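Local coordinates for protein L-Ala-D/L-Glu epimerase, a muconate lactonizing enzyme (Klebsiella pneumoniae subsp. pneumoniae MGH 78578, PDB 3FCP) that belongs to the muconate lactonizing enzyme branch of the enolase superfamily and carries a magnesium ion in its TIM-barrel-like domain, at residues Q226-H231 with V237-Q242; I247-A252 with Y260-Q265; A286-A291 with I296-G301. All coordinates share one frame; numbering follows the deposited sequence.

Interaction 1 (Q226-H231 with V237-Q242); sequences QPVSAH and VRLSQQ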
# COMPACT_ATOMS: atom_id res chain seq x y z
N GLN A 226 22.40 0.92 13.56
CA GLN A 226 22.43 -0.18 12.59
C GLN A 226 22.34 -1.57 13.21
O GLN A 226 23.26 -2.38 13.10
CB GLN A 226 23.71 -0.07 11.75
CG GLN A 226 23.71 -0.87 10.46
CD GLN A 226 22.68 -0.37 9.46
OE1 GLN A 226 22.65 0.82 9.11
NE2 GLN A 226 21.84 -1.27 8.98
N PRO A 227 21.20 -1.87 13.87
CA PRO A 227 21.01 -3.17 14.51
C PRO A 227 21.07 -4.36 13.56
O PRO A 227 21.60 -5.42 13.91
CB PRO A 227 19.65 -3.02 15.20
CG PRO A 227 18.94 -2.02 14.33
CD PRO A 227 20.02 -1.01 14.05
N VAL A 228 20.53 -4.18 12.36
CA VAL A 228 20.51 -5.25 11.37
C VAL A 228 21.41 -4.96 10.16
O VAL A 228 22.00 -3.89 10.05
CB VAL A 228 19.07 -5.52 10.87
CG1 VAL A 228 18.21 -6.03 12.01
CG2 VAL A 228 18.47 -4.24 10.28
N SER A 229 21.51 -5.94 9.27
CA SER A 229 22.33 -5.83 8.07
C SER A 229 21.80 -4.81 7.07
O SER A 229 20.60 -4.57 6.98
CB SER A 229 22.43 -7.19 7.37
OG SER A 229 23.04 -7.05 6.10
N ALA A 230 22.72 -4.20 6.33
CA ALA A 230 22.34 -3.23 5.31
C ALA A 230 21.72 -4.01 4.15
O ALA A 230 21.22 -3.43 3.19
CB ALA A 230 23.57 -2.44 4.84
N HIS A 231 21.77 -5.34 4.24
CA HIS A 231 21.18 -6.22 3.24
C HIS A 231 19.68 -6.32 3.54
O HIS A 231 18.90 -6.82 2.73
CB HIS A 231 21.78 -7.63 3.32
CG HIS A 231 23.16 -7.75 2.77
ND1 HIS A 231 24.03 -8.75 3.14
CD2 HIS A 231 23.82 -7.00 1.85
CE1 HIS A 231 25.16 -8.61 2.48
NE2 HIS A 231 25.06 -7.56 1.69
N VAL A 237 13.62 -0.59 8.63
CA VAL A 237 12.42 0.23 8.59
C VAL A 237 11.37 -0.26 9.57
O VAL A 237 10.77 0.54 10.30
CB VAL A 237 11.80 0.25 7.17
CG1 VAL A 237 10.44 0.94 7.20
CG2 VAL A 237 12.75 0.96 6.20
N ARG A 238 11.14 -1.57 9.59
CA ARG A 238 10.15 -2.16 10.48
C ARG A 238 10.52 -1.87 11.94
O ARG A 238 9.68 -1.46 12.74
CB ARG A 238 10.06 -3.68 10.25
CG ARG A 238 9.04 -4.39 11.14
CD ARG A 238 8.93 -5.88 10.80
NE ARG A 238 10.20 -6.59 10.91
CZ ARG A 238 10.87 -7.10 9.88
NH1 ARG A 238 10.38 -6.98 8.65
NH2 ARG A 238 12.04 -7.70 10.07
N LEU A 239 11.79 -2.06 12.27
CA LEU A 239 12.26 -1.80 13.62
C LEU A 239 12.07 -0.32 13.98
O LEU A 239 11.61 -0.01 15.08
CB LEU A 239 13.74 -2.19 13.75
CG LEU A 239 14.01 -3.69 13.65
CD1 LEU A 239 15.48 -3.95 13.44
CD2 LEU A 239 13.51 -4.38 14.93
N SER A 240 12.38 0.59 13.06
CA SER A 240 12.22 2.02 13.34
C SER A 240 10.77 2.39 13.59
O SER A 240 10.48 3.39 14.26
CB SER A 240 12.78 2.87 12.19
OG SER A 240 11.90 2.90 11.08
N GLN A 241 9.85 1.60 13.06
CA GLN A 241 8.43 1.87 13.24
C GLN A 241 7.82 1.19 14.48
O GLN A 241 6.76 1.60 14.95
CB GLN A 241 7.65 1.45 11.99
CG GLN A 241 7.91 2.34 10.77
CD GLN A 241 7.44 1.72 9.46
OE1 GLN A 241 7.50 2.35 8.41
NE2 GLN A 241 6.98 0.48 9.53
N GLN A 242 8.49 0.17 15.01
CA GLN A 242 7.95 -0.54 16.17
C GLN A 242 8.74 -0.43 17.48
O GLN A 242 8.17 -0.57 18.56
CB GLN A 242 7.74 -2.01 15.81
CG GLN A 242 9.02 -2.75 15.48
CD GLN A 242 8.78 -4.15 14.96
OE1 GLN A 242 9.73 -4.92 14.76
NE2 GLN A 242 7.52 -4.50 14.71
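The puckered pyrrolidine ring of Pro227 meets Leu239 through a single atom: CG lies 4.1 Å from Leu239 CD1, and the two side chains pass alongside, running in contrary senses. The same leucine methyl also meets Val228, with Val228 CG1 3.7 Å from Leu239 CD1. Here the two ends meet tip to tip. CD1 alone thus serves both loop residues in a small, buried, apolar contact. Leu239 reaches the loop with its CG anti to the carbonyl carbon (chi1 -68°).

The flat amide of Gln226 works on the loop's own shape. Its NE2 donates to Val228 O over 2.8 Å in a nearly straight bond (173°); the acceptor lies almost in the amide plane, whereas the donor stands well above the plane of the Val228 carbonyl. Its OE1 accepts from the backbone N of both Asp250 and Ala252. The amide is thus fixed in rotation, clamping the turn that carries Pro227 and Val228 to the segment holding two of the magnesium ligands. The imidazole of His231, farther along, stacks on Tyr257 of a second subunit.

On the helix, Ser240 OG donates back to Val237 O over 2.7 Å and also accepts from Thr268 N, which ties this last turn to the loop beyond the next helix.

Within the barrel, 226-231 is the link that leaves strand 223-225 and enters helix 233-242, and the contact folds this link against its own helix. Pro227 also touches Cys213 of helix 206-218 and Leu236 of helix 233-242, while the Gln226 backbone bonds to Leu248 in the adjacent parallel strand 246-249.

Interaction 2 (I247-A252 with Y260-Q265); sequences ILADEA and YQLAQQ. With MG (magnesium ion), chain I.
Leu262 drives one methyl into the notch between two alanines: its CD1 lies 4.0 Å from Ala249 CB and 4.3 Å from Ala252 CB. All three residues are buried, and CD1 is the one leucine atom that meets both methyls. Leu262 gets there with chi1 at -129°, well off a staggered position. Val237 of helix 233-242 and Tyr271 of the next strand pack around it. The pairing is that of a beta-alpha-beta unit in a TIM-type barrel: strand 246-249, helix 256-264 and strand 270-273, with the helix laid over the outside of the strands. Past the strand's C-terminal end the character changes to polar and watery. Asp250 and Glu251 turn their carboxylates from the helix toward the magnesium ion, which Asp250 OD2 binds at 2.3 Å. The carboxylate of Glu251 faces the ion unevenly, OE2 the nearer oxygen and OE1 a longer contact at 2.7 Å. Asn201 and three waters are further ligands. With chi1 at -176° the carboxylate of Asp250 swings out away from its own backbone N, toward the metal, where Lys274 and Lys277 also engage its two oxygens, the latter in a salt bridge.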
# COMPACT_ATOMS: atom_id res chain seq x y z
N ILE A 247 16.33 4.91 16.29
CA ILE A 247 17.19 4.05 15.48
C ILE A 247 18.10 4.95 14.64
O ILE A 247 17.65 5.93 14.04
CB ILE A 247 16.37 3.14 14.52
CG1 ILE A 247 15.38 2.27 15.31
CG2 ILE A 247 17.30 2.26 13.70
CD1 ILE A 247 16.03 1.47 16.44
N LEU A 248 19.38 4.61 14.60
CA LEU A 248 20.38 5.36 13.84
C LEU A 248 20.84 4.49 12.66
O LEU A 248 21.34 3.39 12.85
CB LEU A 248 21.59 5.67 14.73
CG LEU A 248 22.47 6.92 14.53
CD1 LEU A 248 23.93 6.51 14.68
CD2 LEU A 248 22.22 7.59 13.18
N ALA A 249 20.67 4.99 11.44
CA ALA A 249 21.10 4.24 10.27
C ALA A 249 22.56 4.58 9.95
O ALA A 249 22.95 5.74 9.97
CB ALA A 249 20.21 4.59 9.07
N ASP A 250 23.37 3.56 9.68
CA ASP A 250 24.77 3.80 9.32
C ASP A 250 25.03 3.21 7.94
O ASP A 250 24.83 3.88 6.93
CB ASP A 250 25.75 3.21 10.35
CG ASP A 250 27.22 3.53 10.04
OD1 ASP A 250 27.48 4.32 9.09
OD2 ASP A 250 28.12 3.01 10.74
N GLU A 251 25.44 1.94 7.89
CA GLU A 251 25.72 1.28 6.61
C GLU A 251 24.55 1.32 5.62
O GLU A 251 24.76 1.23 4.41
CB GLU A 251 26.15 -0.18 6.82
CG GLU A 251 27.59 -0.39 7.27
CD GLU A 251 27.84 0.06 8.70
OE1 GLU A 251 26.88 0.12 9.50
OE2 GLU A 251 29.02 0.33 9.03
N ALA A 252 23.33 1.46 6.13
CA ALA A 252 22.14 1.51 5.27
C ALA A 252 22.04 2.80 4.47
O ALA A 252 21.28 2.89 3.51
CB ALA A 252 20.87 1.34 6.11
N TYR A 260 17.32 9.28 0.49
CA TYR A 260 15.97 9.50 0.01
C TYR A 260 15.20 8.19 -0.02
O TYR A 260 14.06 8.12 0.42
CB TYR A 260 15.98 10.09 -1.40
CG TYR A 260 14.61 10.07 -2.03
CD1 TYR A 260 13.60 10.92 -1.57
CD2 TYR A 260 14.28 9.11 -2.99
CE1 TYR A 260 12.30 10.82 -2.05
CE2 TYR A 260 12.98 9.01 -3.48
CZ TYR A 260 12.00 9.85 -3.00
OH TYR A 260 10.71 9.72 -3.45
N GLN A 261 15.83 7.15 -0.56
CA GLN A 261 15.19 5.84 -0.65
C GLN A 261 14.72 5.29 0.70
O GLN A 261 13.58 4.86 0.84
CB GLN A 261 16.15 4.85 -1.32
CG GLN A 261 16.37 5.11 -2.80
CD GLN A 261 17.57 4.34 -3.36
OE1 GLN A 261 17.85 3.22 -2.94
NE2 GLN A 261 18.25 4.94 -4.34
N LEU A 262 15.60 5.32 1.70
CA LEU A 262 15.24 4.82 3.03
C LEU A 262 14.08 5.61 3.64
O LEU A 262 13.14 5.03 4.18
CB LEU A 262 16.45 4.91 3.96
CG LEU A 262 16.89 3.69 4.77
CD1 LEU A 262 17.67 4.18 5.99
CD2 LEU A 262 15.71 2.84 5.21
N ALA A 263 14.15 6.93 3.56
CA ALA A 263 13.10 7.79 4.10
C ALA A 263 11.75 7.51 3.42
O ALA A 263 10.72 7.38 4.08
CB ALA A 263 13.50 9.26 3.92
N GLN A 264 11.77 7.42 2.10
CA GLN A 264 10.57 7.16 1.32
C GLN A 264 9.96 5.82 1.73
O GLN A 264 8.74 5.65 1.74
CB GLN A 264 10.94 7.17 -0.18
CG GLN A 264 9.80 6.91 -1.16
CD GLN A 264 9.37 5.46 -1.19
OE1 GLN A 264 10.18 4.56 -1.42
NE2 GLN A 264 8.09 5.22 -0.95
N GLN A 265 10.82 4.88 2.09
CA GLN A 265 10.40 3.55 2.50
C GLN A 265 9.69 3.58 3.85
O GLN A 265 9.03 2.61 4.22
CB GLN A 265 11.63 2.65 2.57
CG GLN A 265 11.35 1.18 2.36
CD GLN A 265 12.64 0.38 2.28
OE1 GLN A 265 13.59 0.79 1.60
NE2 GLN A 265 12.67 -0.76 2.96
MG MG I . 28.84 0.87 11.21
O HOH W 1 26.93 1.18 12.80
O HOH W 2 29.86 0.96 13.42
O HOH W 3 31.29 1.57 10.78

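Interaction 3 (A286-A291 with I296-G301); sequences ALARVA and IGLYGG
The forked end of Leu298 fills a shallow dip on helix 283-294 whose two sides are alanines one turn apart. Its CD2 presses on Ala291, 3.6 Å from Ala291 CB, and also faces the helix backbone near Ala288 O. The other branch leans more loosely on the second side, with Leu298 CD1 4.3 Å from Ala288 CB. A chi1 of -52°, with CG anti to the carbonyl carbon, points the branch point at the helix, and chi2 sets which methyl meets which alanine. The Ala291 methyl is in turn a small bump shared by Leu298 and Ile296: Ile296 CG2 lies 4.0 Å from Ala291 CB, and the two branched side chains, Ile296 just before the strand and Leu298 in it, with Gly297 between, lean on the same methyl from directions roughly at right angles. Tyr271 of the neighbouring strand 270-273 touches both Ala291 and Ile296, and Leu320 and Leu322 pack on Ala288 and Leu298.

As the chain leaves the helix for strand 297-300, Ile296 N donates to Ala291 O over 2.8 Å at 158°; the donor is tilted 35° out of the carbonyl plane. This backbone bond satisfies two buried polar atoms. The side-chain contacts are all apolar, which implies that close fit of methyls, with one polar staple, holds helix to strand.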
# COMPACT_ATOMS: atom_id res chain seq x y z
N ALA A 286 24.31 17.09 0.89
CA ALA A 286 23.10 16.78 0.13
C ALA A 286 22.29 15.74 0.92
O ALA A 286 21.07 15.83 1.03
CB ALA A 286 23.45 16.24 -1.26
N LEU A 287 22.99 14.75 1.46
CA LEU A 287 22.35 13.71 2.26
C LEU A 287 21.71 14.37 3.48
O LEU A 287 20.59 14.05 3.87
CB LEU A 287 23.39 12.69 2.73
CG LEU A 287 23.01 11.23 3.00
CD1 LEU A 287 23.93 10.71 4.10
CD2 LEU A 287 21.54 11.07 3.39
N ALA A 288 22.44 15.30 4.09
CA ALA A 288 21.92 16.00 5.27
C ALA A 288 20.61 16.73 4.95
O ALA A 288 19.65 16.67 5.72
CB ALA A 288 22.96 16.98 5.80
N ARG A 289 20.56 17.43 3.81
CA ARG A 289 19.35 18.16 3.44
C ARG A 289 18.17 17.23 3.14
O ARG A 289 17.02 17.56 3.42
CB ARG A 289 19.62 19.08 2.24
CG ARG A 289 20.66 20.17 2.49
CD ARG A 289 20.32 21.05 3.70
NE ARG A 289 21.28 22.15 3.86
CZ ARG A 289 21.40 22.88 4.97
NH1 ARG A 289 20.62 22.65 6.02
NH2 ARG A 289 22.28 23.87 5.02
N VAL A 290 18.46 16.07 2.55
CA VAL A 290 17.42 15.09 2.25
C VAL A 290 16.84 14.66 3.59
O VAL A 290 15.62 14.63 3.79
CB VAL A 290 18.01 13.84 1.54
CG1 VAL A 290 16.99 12.68 1.55
CG2 VAL A 290 18.39 14.20 0.10
N ALA A 291 17.73 14.34 4.53
CA ALA A 291 17.30 13.91 5.85
C ALA A 291 16.43 14.98 6.50
O ALA A 291 15.35 14.68 7.02
CB ALA A 291 18.51 13.62 6.73
N ILE A 296 14.19 13.43 9.29
CA ILE A 296 15.15 12.49 9.86
C ILE A 296 16.29 13.26 10.55
O ILE A 296 16.86 14.19 9.98
CB ILE A 296 15.68 11.55 8.75
CG1 ILE A 296 14.57 10.56 8.37
CG2 ILE A 296 16.97 10.84 9.19
CD1 ILE A 296 14.81 9.84 7.06
N GLY A 297 16.60 12.87 11.79
CA GLY A 297 17.65 13.52 12.56
C GLY A 297 19.06 13.29 12.05
O GLY A 297 19.31 12.37 11.27
N LEU A 298 20.00 14.11 12.53
CA LEU A 298 21.39 14.04 12.09
C LEU A 298 22.40 13.71 13.19
O LEU A 298 22.23 14.10 14.35
CB LEU A 298 21.78 15.37 11.42
CG LEU A 298 20.85 15.87 10.30
CD1 LEU A 298 21.33 17.22 9.79
CD2 LEU A 298 20.81 14.86 9.17
N TYR A 299 23.46 13.01 12.79
CA TYR A 299 24.55 12.58 13.66
C TYR A 299 25.86 12.69 12.88
O TYR A 299 25.92 12.30 11.71
CB TYR A 299 24.32 11.11 14.08
CG TYR A 299 25.40 10.47 14.93
CD1 TYR A 299 25.60 10.86 16.26
CD2 TYR A 299 26.14 9.38 14.45
CE1 TYR A 299 26.50 10.18 17.09
CE2 TYR A 299 27.03 8.69 15.27
CZ TYR A 299 27.20 9.09 16.58
OH TYR A 299 28.02 8.36 17.41
N GLY A 300 26.90 13.23 13.52
CA GLY A 300 28.20 13.37 12.88
C GLY A 300 29.05 12.12 13.04
O GLY A 300 29.70 11.94 14.07
N GLY A 301 29.05 11.27 12.02
CA GLY A 301 29.79 10.02 12.10
C GLY A 301 31.25 10.03 11.69
O GLY A 301 31.72 10.98 11.06

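How the interactions relate
All three contacts are buried and lie in the barrel domain, each setting a helix against the strand or loop next to it in sequence. Interactions 1 and 2 sit 9 Å apart between centres and touch directly, with Val237 CG2 3.6 Å from Leu262 CD2; interaction 2 holds two of the magnesium ligands, and interaction 1 reaches that segment through Gln226. Interaction 3 lies farther round the barrel, about 17 Å from interaction 1 between centres, away from the metal, and combines apolar packing with one backbone bond, the only hydrogen bond between the segments of any of the three. It meets interaction 2 where Ala263 CB and Ile296 CD1 come within 3.5 Å, and interactions 2 and 3 both touch the fourth subunit.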